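Local coordinates for protein trans-2-enoyl-CoA reductase [NADH] (Treponema denticola ATCC 35405, PDB 4GGO) that catalyses the NADH-dependent reduction of the carbon-carbon double bond of trans-2-enoyl-CoA substrates, turning crotonyl-CoA into butyryl-CoA in bacterial fatty acid synthesis, at residues A[20-25]-A[395-401]; A[31-36]-A[68-73]; A[210-215]-A[262-267]. One frame throughout, in Å; residues are numbered along the deposited sequence.

Contacts 1 and 2 draw on one element, helix 21-38: its first turn meets the C-terminal tail in contact 1, and a later part of it crosses helix 61-74 in contact 2. Their centres are about 22 Å apart and they do not touch. Contact 3 joins helices 208-219 and 248-266 within the catalytic region, its centre about 39 Å from that of contact 1, on the opposite side of the chain's centre. Contact 2 is the most buried and has no hydrogen bond across it. Contact 1, partly buried, is likewise carried by van der Waals packing. Contact 3, also partly buried, adds a salt bridge beside an apolar centre.

Contact 1 (A[20-25]-A[395-401]); sequences HPQGCK and VERFDRI
Pro21 meets Val395 head-on, its ring carbon CG 4.0 Å from Val395 CG1, while the same CG lies 4.1 Å from Phe398 CD1. Val395 CG1 also sits over one face of the Phe398 ring, offset toward the rim, so proline, valine and phenylalanine form one apolar cluster. The second methyl, Val395 CG2, takes the polar neighbours: Gln22 NE2 approaches to 3.5 Å and His20 NE2 to 3.7 Å. Ile401 CG2 is 3.5 Å from Gln22 OE1; the Gln22 amide, brought round by a bend at chi2 (73°), thus has OE1 at Ile401 and NE2 at Val395. Lys25 CD lies 3.8 Å from the same Ile401 CG2. Behind this shell, His20 is the N-cap of helix 21-38: Gly23 N donates to His20 ND1 at 3.3 Å, close to the imidazole plane, which helps to set the ring's rotation, and Tyr391 meets that ring edge-to-face. The C-terminal tail thereby packs on the first turn of helix 21-38, in the NADH-binding region but away from the known ligand sites. With no hydrogen bond between the segments, apolar contact holds them together, while the Arg397-Asp399-Arg400 salt-bridge network joins tail residues to one another and does not cross to the helix.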
loop_
_atom_site.group_PDB
_atom_site.type_symbol
_atom_site.label_atom_id
_atom_site.label_comp_id
_atom_site.label_asym_id
_atom_site.label_seq_id
_atom_site.Cartn_x
_atom_site.Cartn_y
_atom_site.Cartn_z
ATOM N N HIS A 20 18.888 -0.163 1.900
ATOM C CA HIS A 20 19.929 0.346 1.017
ATOM C C HIS A 20 19.479 1.669 0.405
ATOM O O HIS A 20 18.510 1.705 -0.351
ATOM C CB HIS A 20 20.233 -0.672 -0.083
ATOM C CG HIS A 20 21.593 -0.521 -0.688
ATOM N ND1 HIS A 20 21.864 0.376 -1.700
ATOM C CD2 HIS A 20 22.759 -1.158 -0.430
ATOM C CE1 HIS A 20 23.139 0.286 -2.036
ATOM N NE2 HIS A 20 23.704 -0.638 -1.280
ATOM N N PRO A 21 20.181 2.764 0.741
ATOM C CA PRO A 21 19.820 4.120 0.313
ATOM C C PRO A 21 19.709 4.270 -1.203
ATOM O O PRO A 21 18.711 4.797 -1.691
ATOM C CB PRO A 21 20.977 4.973 0.843
ATOM C CG PRO A 21 21.507 4.201 2.001
ATOM C CD PRO A 21 21.371 2.760 1.609
ATOM N N GLN A 22 20.721 3.814 -1.934
ATOM C CA GLN A 22 20.725 3.943 -3.388
ATOM C C GLN A 22 19.701 3.011 -4.028
ATOM O O GLN A 22 19.089 3.350 -5.041
ATOM C CB GLN A 22 22.120 3.670 -3.961
ATOM C CG GLN A 22 23.154 4.741 -3.643
ATOM C CD GLN A 22 23.597 4.719 -2.193
ATOM O OE1 GLN A 22 23.365 5.670 -1.448
ATOM N NE2 GLN A 22 24.235 3.627 -1.786
ATOM N N GLY A 23 19.525 1.837 -3.431
ATOM C CA GLY A 23 18.554 0.873 -3.911
ATOM C C GLY A 23 17.138 1.402 -3.811
ATOM O O GLY A 23 16.328 1.213 -4.719
ATOM N N CYS A 24 16.838 2.067 -2.698
ATOM C CA CYS A 24 15.534 2.689 -2.509
ATOM C C CYS A 24 15.315 3.793 -3.537
ATOM O O CYS A 24 14.223 3.935 -4.090
ATOM C CB CYS A 24 15.404 3.253 -1.092
ATOM S SG CYS A 24 15.348 2.001 0.212
ATOM N N LYS A 25 16.364 4.571 -3.787
ATOM C CA LYS A 25 16.313 5.648 -4.771
ATOM C C LYS A 25 16.010 5.103 -6.163
ATOM O O LYS A 25 15.131 5.608 -6.860
ATOM C CB LYS A 25 17.636 6.417 -4.788
ATOM C CG LYS A 25 17.727 7.472 -5.878
ATOM C CD LYS A 25 19.072 8.182 -5.847
ATOM C CE LYS A 25 19.151 9.267 -6.912
ATOM N NZ LYS A 25 20.450 9.997 -6.867
ATOM N N VAL A 395 28.379 1.703 1.133
ATOM C CA VAL A 395 27.653 2.947 1.357
ATOM C C VAL A 395 28.427 3.850 2.315
ATOM O O VAL A 395 28.755 3.452 3.432
ATOM C CB VAL A 395 26.245 2.676 1.916
ATOM C CG1 VAL A 395 25.499 3.982 2.143
ATOM C CG2 VAL A 395 25.468 1.773 0.969
ATOM N N GLU A 396 28.718 5.066 1.863
ATOM C CA GLU A 396 29.537 6.003 2.626
ATOM C C GLU A 396 28.825 6.511 3.880
ATOM O O GLU A 396 29.397 6.507 4.969
ATOM C CB GLU A 396 29.970 7.168 1.732
ATOM C CG GLU A 396 30.782 6.720 0.522
ATOM C CD GLU A 396 30.825 7.760 -0.579
ATOM O OE1 GLU A 396 30.540 7.403 -1.742
ATOM O OE2 GLU A 396 31.147 8.931 -0.287
ATOM N N ARG A 397 27.578 6.942 3.721
ATOM C CA ARG A 397 26.776 7.383 4.860
ATOM C C ARG A 397 25.287 7.116 4.642
ATOM O O ARG A 397 24.859 6.819 3.526
ATOM C CB ARG A 397 27.034 8.859 5.175
ATOM C CG ARG A 397 26.845 9.805 4.002
ATOM C CD ARG A 397 27.410 11.179 4.331
ATOM N NE ARG A 397 26.837 11.724 5.558
ATOM C CZ ARG A 397 27.408 12.673 6.294
ATOM N NH1 ARG A 397 28.579 13.180 5.933
ATOM N NH2 ARG A 397 26.814 13.109 7.396
ATOM N N PHE A 398 24.501 7.225 5.708
ATOM C CA PHE A 398 23.106 6.798 5.665
ATOM C C PHE A 398 22.096 7.919 5.901
ATOM O O PHE A 398 20.927 7.654 6.179
ATOM C CB PHE A 398 22.870 5.677 6.676
ATOM C CG PHE A 398 23.718 4.463 6.445
ATOM C CD1 PHE A 398 23.280 3.449 5.611
ATOM C CD2 PHE A 398 24.952 4.334 7.061
ATOM C CE1 PHE A 398 24.057 2.328 5.395
ATOM C CE2 PHE A 398 25.735 3.215 6.846
ATOM C CZ PHE A 398 25.287 2.211 6.013
ATOM N N ASP A 399 22.542 9.163 5.790
ATOM C CA ASP A 399 21.649 10.301 5.966
ATOM C C ASP A 399 21.421 11.038 4.652
ATOM O O ASP A 399 21.012 12.199 4.648
ATOM C CB ASP A 399 22.203 11.260 7.022
ATOM C CG ASP A 399 23.647 11.637 6.764
ATOM O OD1 ASP A 399 24.345 10.879 6.056
ATOM O OD2 ASP A 399 24.087 12.691 7.270
ATOM N N ARG A 400 21.681 10.352 3.541
ATOM C CA ARG A 400 21.581 10.963 2.215
ATOM C C ARG A 400 21.245 9.962 1.109
ATOM O O ARG A 400 21.401 8.751 1.282
ATOM C CB ARG A 400 22.886 11.685 1.867
ATOM C CG ARG A 400 22.926 13.139 2.296
ATOM C CD ARG A 400 24.244 13.495 2.959
ATOM N NE ARG A 400 24.239 14.869 3.450
ATOM C CZ ARG A 400 23.718 15.244 4.614
ATOM N NH1 ARG A 400 23.153 14.349 5.411
ATOM N NH2 ARG A 400 23.759 16.518 4.981
ATOM N N ILE A 401 20.775 10.486 -0.020
ATOM C CA ILE A 401 20.551 9.689 -1.222
ATOM C C ILE A 401 19.495 8.604 -1.017
ATOM O O ILE A 401 18.323 8.911 -0.792
ATOM C CB ILE A 401 21.875 9.091 -1.754
ATOM C CG1 ILE A 401 22.892 10.211 -2.003
ATOM C CG2 ILE A 401 21.636 8.304 -3.020
ATOM C CD1 ILE A 401 24.211 9.758 -2.605
#

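Contact 2 (A[31-36]-A[68-73]); sequences QIEYTK and ITAAFG
Ile32 and Phe72 both hold the first side-chain atom, CG1 and CG respectively, anti to the carbonyl carbon (chi1 -63° in Ile32), which brings the isoleucine side chain over one face of the phenylalanine ring. The setting is a helix-helix packing in the Rossmann-type NADH-binding region: the axes of 31-36 and 68-73 approach to 8.9 Å and cross at -61°. Ile32 CD1 lies 4.0 Å from the Phe72 ring centroid, 23° off the normal, a CH-pi contact offset toward the rim. Ile32 CG2 covers the other end of the ring, 3.7 Å from Phe72 CG, so the branched side chain spans its length. Helix 95-110 also packs here, with Phe103 set edge-to-face against Phe72.

Thr35 is the knob of a knobs-into-holes fit, its side chain seated among Ile68, Thr69, Phe72 and Gly73. Its methyl CG2 comes to 3.7 Å from Gly73 CA, in keeping with the approach of the two backbones to 5.7 Å between Thr35 CA and Gly73 CA. Ile68 faces back across the interface, its CD1 3.7 Å from Gln31 CB, the two side chains crossing at about a right angle. At the periphery, Lys36 carries its ammonium to a salt bridge with Glu110. The buried Thr35 hydroxyl is satisfied within its own helix: OG1 donates to Gln31 O at 2.7 Å, and Thr35 N reaches that oxygen from the opposite face of the carbonyl plane.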
loop_
_atom_site.group_PDB
_atom_site.type_symbol
_atom_site.label_atom_id
_atom_site.label_comp_id
_atom_site.label_asym_id
_atom_site.label_seq_id
_atom_site.Cartn_x
_atom_site.Cartn_y
_atom_site.Cartn_z
ATOM N N GLN A 31 9.883 3.402 -10.789
ATOM C CA GLN A 31 8.438 3.595 -10.768
ATOM C C GLN A 31 8.058 4.860 -11.529
ATOM O O GLN A 31 7.042 4.895 -12.224
ATOM C CB GLN A 31 7.914 3.662 -9.333
ATOM C CG GLN A 31 8.031 2.352 -8.567
ATOM C CD GLN A 31 7.448 2.442 -7.170
ATOM O OE1 GLN A 31 6.287 2.812 -6.992
ATOM N NE2 GLN A 31 8.256 2.110 -6.169
ATOM N N ILE A 32 8.882 5.894 -11.393
ATOM C CA ILE A 32 8.672 7.143 -12.114
ATOM C C ILE A 32 8.798 6.917 -13.617
ATOM O O ILE A 32 7.977 7.401 -14.395
ATOM C CB ILE A 32 9.674 8.230 -11.672
ATOM C CG1 ILE A 32 9.467 8.572 -10.197
ATOM C CG2 ILE A 32 9.522 9.481 -12.525
ATOM C CD1 ILE A 32 10.513 9.508 -9.637
ATOM N N GLU A 33 9.822 6.169 -14.016
ATOM C CA GLU A 33 10.045 5.879 -15.430
ATOM C C GLU A 33 8.882 5.096 -16.029
ATOM O O GLU A 33 8.470 5.355 -17.160
ATOM C CB GLU A 33 11.360 5.122 -15.638
ATOM C CG GLU A 33 11.648 4.791 -17.098
ATOM C CD GLU A 33 12.961 4.056 -17.291
ATOM O OE1 GLU A 33 13.728 3.933 -16.313
ATOM O OE2 GLU A 33 13.226 3.600 -18.425
ATOM N N TYR A 34 8.351 4.140 -15.271
ATOM C CA TYR A 34 7.203 3.371 -15.735
ATOM C C TYR A 34 5.985 4.269 -15.895
ATOM O O TYR A 34 5.269 4.187 -16.892
ATOM C CB TYR A 34 6.869 2.222 -14.778
ATOM C CG TYR A 34 5.632 1.455 -15.198
ATOM C CD1 TYR A 34 5.717 0.417 -16.117
ATOM C CD2 TYR A 34 4.379 1.777 -14.687
ATOM C CE1 TYR A 34 4.591 -0.282 -16.511
ATOM C CE2 TYR A 34 3.248 1.084 -15.078
ATOM C CZ TYR A 34 3.360 0.056 -15.989
ATOM O OH TYR A 34 2.239 -0.639 -16.380
ATOM N N THR A 35 5.756 5.118 -14.898
ATOM C CA THR A 35 4.599 6.006 -14.885
ATOM C C THR A 35 4.585 6.949 -16.088
ATOM O O THR A 35 3.534 7.200 -16.679
ATOM C CB THR A 35 4.543 6.834 -13.583
ATOM O OG1 THR A 35 4.531 5.950 -12.455
ATOM C CG2 THR A 35 3.294 7.702 -13.552
ATOM N N LYS A 36 5.756 7.465 -16.451
ATOM C CA LYS A 36 5.874 8.346 -17.608
ATOM C C LYS A 36 5.543 7.605 -18.901
ATOM O O LYS A 36 5.033 8.196 -19.855
ATOM C CB LYS A 36 7.279 8.950 -17.690
ATOM C CG LYS A 36 7.596 9.945 -16.584
ATOM C CD LYS A 36 9.014 10.477 -16.715
ATOM C CE LYS A 36 9.305 11.548 -15.676
ATOM N NZ LYS A 36 8.445 12.748 -15.865
ATOM N N ILE A 68 3.435 8.953 -6.801
ATOM C CA ILE A 68 4.212 8.952 -8.037
ATOM C C ILE A 68 3.319 9.063 -9.276
ATOM O O ILE A 68 3.621 9.818 -10.201
ATOM C CB ILE A 68 5.099 7.691 -8.137
ATOM C CG1 ILE A 68 6.213 7.745 -7.089
ATOM C CG2 ILE A 68 5.693 7.550 -9.531
ATOM C CD1 ILE A 68 7.118 6.535 -7.097
ATOM N N THR A 69 2.218 8.316 -9.286
ATOM C CA THR A 69 1.284 8.360 -10.407
ATOM C C THR A 69 0.652 9.745 -10.547
ATOM O O THR A 69 0.537 10.278 -11.650
ATOM C CB THR A 69 0.170 7.299 -10.270
ATOM O OG1 THR A 69 0.755 5.993 -10.192
ATOM C CG2 THR A 69 -0.771 7.352 -11.469
ATOM N N ALA A 70 0.248 10.325 -9.421
ATOM C CA ALA A 70 -0.361 11.650 -9.424
ATOM C C ALA A 70 0.629 12.715 -9.879
ATOM O O ALA A 70 0.302 13.566 -10.704
ATOM C CB ALA A 70 -0.909 11.990 -8.045
ATOM N N ALA A 71 1.842 12.655 -9.343
ATOM C CA ALA A 71 2.851 13.673 -9.619
ATOM C C ALA A 71 3.484 13.532 -11.000
ATOM O O ALA A 71 3.506 14.481 -11.777
ATOM C CB ALA A 71 3.926 13.666 -8.536
ATOM N N PHE A 72 3.998 12.345 -11.307
ATOM C CA PHE A 72 4.780 12.166 -12.528
ATOM C C PHE A 72 3.966 11.662 -13.715
ATOM O O PHE A 72 4.473 11.582 -14.833
ATOM C CB PHE A 72 5.981 11.258 -12.263
ATOM C CG PHE A 72 6.927 11.804 -11.235
ATOM C CD1 PHE A 72 7.839 12.791 -11.570
ATOM C CD2 PHE A 72 6.895 11.343 -9.929
ATOM C CE1 PHE A 72 8.707 13.301 -10.623
ATOM C CE2 PHE A 72 7.762 11.849 -8.980
ATOM C CZ PHE A 72 8.669 12.830 -9.328
ATOM N N GLY A 73 2.703 11.333 -13.471
ATOM C CA GLY A 73 1.812 10.922 -14.539
ATOM C C GLY A 73 0.861 12.035 -14.931
ATOM O O GLY A 73 0.522 12.193 -16.105
#

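Contact 3 (A[210-215]-A[262-267]); sequences WERWIK and RLNKEN
Leu263 fills the space between Trp210, Glu211 and Ile214, and it has the largest area buried of any residue in this contact. Its two methyls divide the work. CD1 sits over the centre of the six-membered ring of Trp210, 3.7 Å from the centroid and 14° off the normal, a CH-pi contact. Leu263 CD2 meets Glu211 CG at 3.6 Å and Ile214 CB, one turn further along, at 4.1 Å.

Glu211 ranks second and combines both kinds of chemistry. Its chain runs extended from a CG set anti to the backbone nitrogen, sliding past Leu263 with its methylenes and delivering the carboxylate to Arg262. Arg262 NH2 bonds to Glu211 OE1 at 2.6 Å on the syn side, and NE adds a weak bond to OE2 at 2.8 Å. The carboxylate and guanidinium planes are 49° apart, so the salt bridge is twisted rather than coplanar. Glu266 brings a like charge near, OE1 to Glu211 OE2 at 4.2 Å, which Arg262 and the nearby Lys215 would probably offset.

The axes of segments 210-215 and 262-266 come within 11.4 Å and run nearly parallel, their N-to-C directions 22° apart. Together these neighbouring helices cover strands 227-233 and 270-276 of the Rossmann-type parallel sheet: Trp210 bonds through NE1 to Thr229 of strand 227-233, while Leu263 and Ile214 rest on strand 270-276 at Ala272 and Ile270.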
loop_
_atom_site.group_PDB
_atom_site.type_symbol
_atom_site.label_atom_id
_atom_site.label_comp_id
_atom_site.label_asym_id
_atom_site.label_seq_id
_atom_site.Cartn_x
_atom_site.Cartn_y
_atom_site.Cartn_z
ATOM N N TRP A 210 -9.401 7.847 8.874
ATOM C CA TRP A 210 -9.748 8.300 7.534
ATOM C C TRP A 210 -10.848 9.352 7.607
ATOM O O TRP A 210 -10.722 10.439 7.043
ATOM C CB TRP A 210 -10.216 7.110 6.694
ATOM C CG TRP A 210 -10.606 7.447 5.289
ATOM C CD1 TRP A 210 -10.212 8.530 4.559
ATOM C CD2 TRP A 210 -11.475 6.686 4.442
ATOM N NE1 TRP A 210 -10.782 8.490 3.309
ATOM C CE2 TRP A 210 -11.563 7.369 3.213
ATOM C CE3 TRP A 210 -12.188 5.495 4.605
ATOM C CZ2 TRP A 210 -12.332 6.898 2.151
ATOM C CZ3 TRP A 210 -12.953 5.029 3.549
ATOM C CH2 TRP A 210 -13.018 5.730 2.338
ATOM N N GLU A 211 -11.921 9.018 8.315
ATOM C CA GLU A 211 -13.052 9.921 8.474
ATOM C C GLU A 211 -12.637 11.173 9.242
ATOM O O GLU A 211 -13.132 12.268 8.977
ATOM C CB GLU A 211 -14.202 9.210 9.192
ATOM C CG GLU A 211 -15.517 9.971 9.173
ATOM C CD GLU A 211 -16.660 9.171 9.765
ATOM O OE1 GLU A 211 -16.401 8.313 10.634
ATOM O OE2 GLU A 211 -17.819 9.392 9.354
ATOM N N ARG A 212 -11.719 11.006 10.188
ATOM C CA ARG A 212 -11.218 12.131 10.968
ATOM C C ARG A 212 -10.435 13.089 10.076
ATOM O O ARG A 212 -10.562 14.307 10.202
ATOM C CB ARG A 212 -10.342 11.640 12.123
ATOM C CG ARG A 212 -10.079 12.692 13.193
ATOM C CD ARG A 212 -9.169 12.154 14.286
ATOM N NE ARG A 212 -8.969 13.117 15.366
ATOM C CZ ARG A 212 -9.615 13.085 16.528
ATOM N NH1 ARG A 212 -10.505 12.132 16.769
ATOM N NH2 ARG A 212 -9.366 14.002 17.453
ATOM N N TRP A 213 -9.632 12.532 9.173
ATOM C CA TRP A 213 -8.893 13.334 8.203
ATOM C C TRP A 213 -9.843 14.143 7.329
ATOM O O TRP A 213 -9.648 15.341 7.129
ATOM C CB TRP A 213 -8.012 12.447 7.320
ATOM C CG TRP A 213 -6.637 12.203 7.864
ATOM C CD1 TRP A 213 -6.213 11.111 8.563
ATOM C CD2 TRP A 213 -5.503 13.070 7.748
ATOM N NE1 TRP A 213 -4.885 11.245 8.893
ATOM C CE2 TRP A 213 -4.426 12.439 8.403
ATOM C CE3 TRP A 213 -5.294 14.319 7.156
ATOM C CZ2 TRP A 213 -3.159 13.016 8.482
ATOM C CZ3 TRP A 213 -4.035 14.888 7.233
ATOM C CH2 TRP A 213 -2.985 14.237 7.891
ATOM N N ILE A 214 -10.877 13.480 6.817
ATOM C CA ILE A 214 -11.834 14.121 5.921
ATOM C C ILE A 214 -12.644 15.212 6.619
ATOM O O ILE A 214 -12.771 16.322 6.102
ATOM C CB ILE A 214 -12.797 13.092 5.293
ATOM C CG1 ILE A 214 -12.012 12.040 4.505
ATOM C CG2 ILE A 214 -13.810 13.785 4.397
ATOM C CD1 ILE A 214 -11.139 12.619 3.413
ATOM N N LYS A 215 -13.185 14.894 7.792
ATOM C CA LYS A 215 -14.014 15.841 8.536
ATOM C C LYS A 215 -13.252 17.105 8.936
ATOM O O LYS A 215 -13.809 18.202 8.913
ATOM C CB LYS A 215 -14.628 15.173 9.772
ATOM C CG LYS A 215 -15.678 14.119 9.448
ATOM C CD LYS A 215 -16.186 13.433 10.707
ATOM C CE LYS A 215 -17.002 14.382 11.570
ATOM N NZ LYS A 215 -18.254 14.813 10.887
ATOM N N ARG A 262 -20.669 6.219 5.023
ATOM C CA ARG A 262 -21.098 7.343 5.848
ATOM C C ARG A 262 -20.512 8.660 5.341
ATOM O O ARG A 262 -21.162 9.705 5.407
ATOM C CB ARG A 262 -20.716 7.107 7.313
ATOM C CG ARG A 262 -21.128 8.227 8.254
ATOM C CD ARG A 262 -21.112 7.783 9.713
ATOM N NE ARG A 262 -19.764 7.562 10.229
ATOM C CZ ARG A 262 -19.198 6.366 10.363
ATOM N NH1 ARG A 262 -19.863 5.271 10.016
ATOM N NH2 ARG A 262 -17.967 6.263 10.845
ATOM N N LEU A 263 -19.286 8.599 4.830
ATOM C CA LEU A 263 -18.627 9.768 4.253
ATOM C C LEU A 263 -19.437 10.368 3.104
ATOM O O LEU A 263 -19.583 11.586 3.005
ATOM C CB LEU A 263 -17.222 9.404 3.764
ATOM C CG LEU A 263 -16.123 9.239 4.815
ATOM C CD1 LEU A 263 -14.820 8.805 4.160
ATOM C CD2 LEU A 263 -15.929 10.532 5.594
ATOM N N ASN A 264 -19.960 9.502 2.241
ATOM C CA ASN A 264 -20.752 9.933 1.093
ATOM C C ASN A 264 -22.084 10.543 1.510
ATOM O O ASN A 264 -22.605 11.444 0.853
ATOM C CB ASN A 264 -21.000 8.754 0.150
ATOM C CG ASN A 264 -19.749 8.323 -0.582
ATOM O OD1 ASN A 264 -19.072 9.139 -1.207
ATOM N ND2 ASN A 264 -19.427 7.037 -0.497
ATOM N N LYS A 265 -22.624 10.040 2.612
ATOM C CA LYS A 265 -23.926 10.466 3.104
ATOM C C LYS A 265 -23.900 11.884 3.668
ATOM O O LYS A 265 -24.810 12.676 3.421
ATOM C CB LYS A 265 -24.418 9.487 4.170
ATOM C CG LYS A 265 -25.790 8.916 3.885
ATOM C CD LYS A 265 -26.019 7.619 4.634
ATOM C CE LYS A 265 -26.137 6.486 3.654
ATOM N NZ LYS A 265 -24.913 6.471 2.805
ATOM N N GLU A 266 -22.848 12.197 4.417
ATOM C CA GLU A 266 -22.745 13.467 5.130
ATOM C C GLU A 266 -22.082 14.552 4.284
ATOM O O GLU A 266 -22.194 15.743 4.582
ATOM C CB GLU A 266 -21.986 13.257 6.442
ATOM C CG GLU A 266 -22.611 12.180 7.322
ATOM C CD GLU A 266 -21.785 11.858 8.552
ATOM O OE1 GLU A 266 -20.642 12.352 8.650
ATOM O OE2 GLU A 266 -22.281 11.107 9.419
ATOM N N ASN A 267 -21.387 14.135 3.231
ATOM C CA ASN A 267 -20.790 15.075 2.292
ATOM C C ASN A 267 -21.261 14.797 0.867
ATOM O O ASN A 267 -20.608 14.066 0.128
ATOM C CB ASN A 267 -19.257 15.016 2.339
ATOM C CG ASN A 267 -18.701 15.036 3.754
ATOM O OD1 ASN A 267 -19.197 14.348 4.642
ATOM N ND2 ASN A 267 -17.647 15.817 3.961
#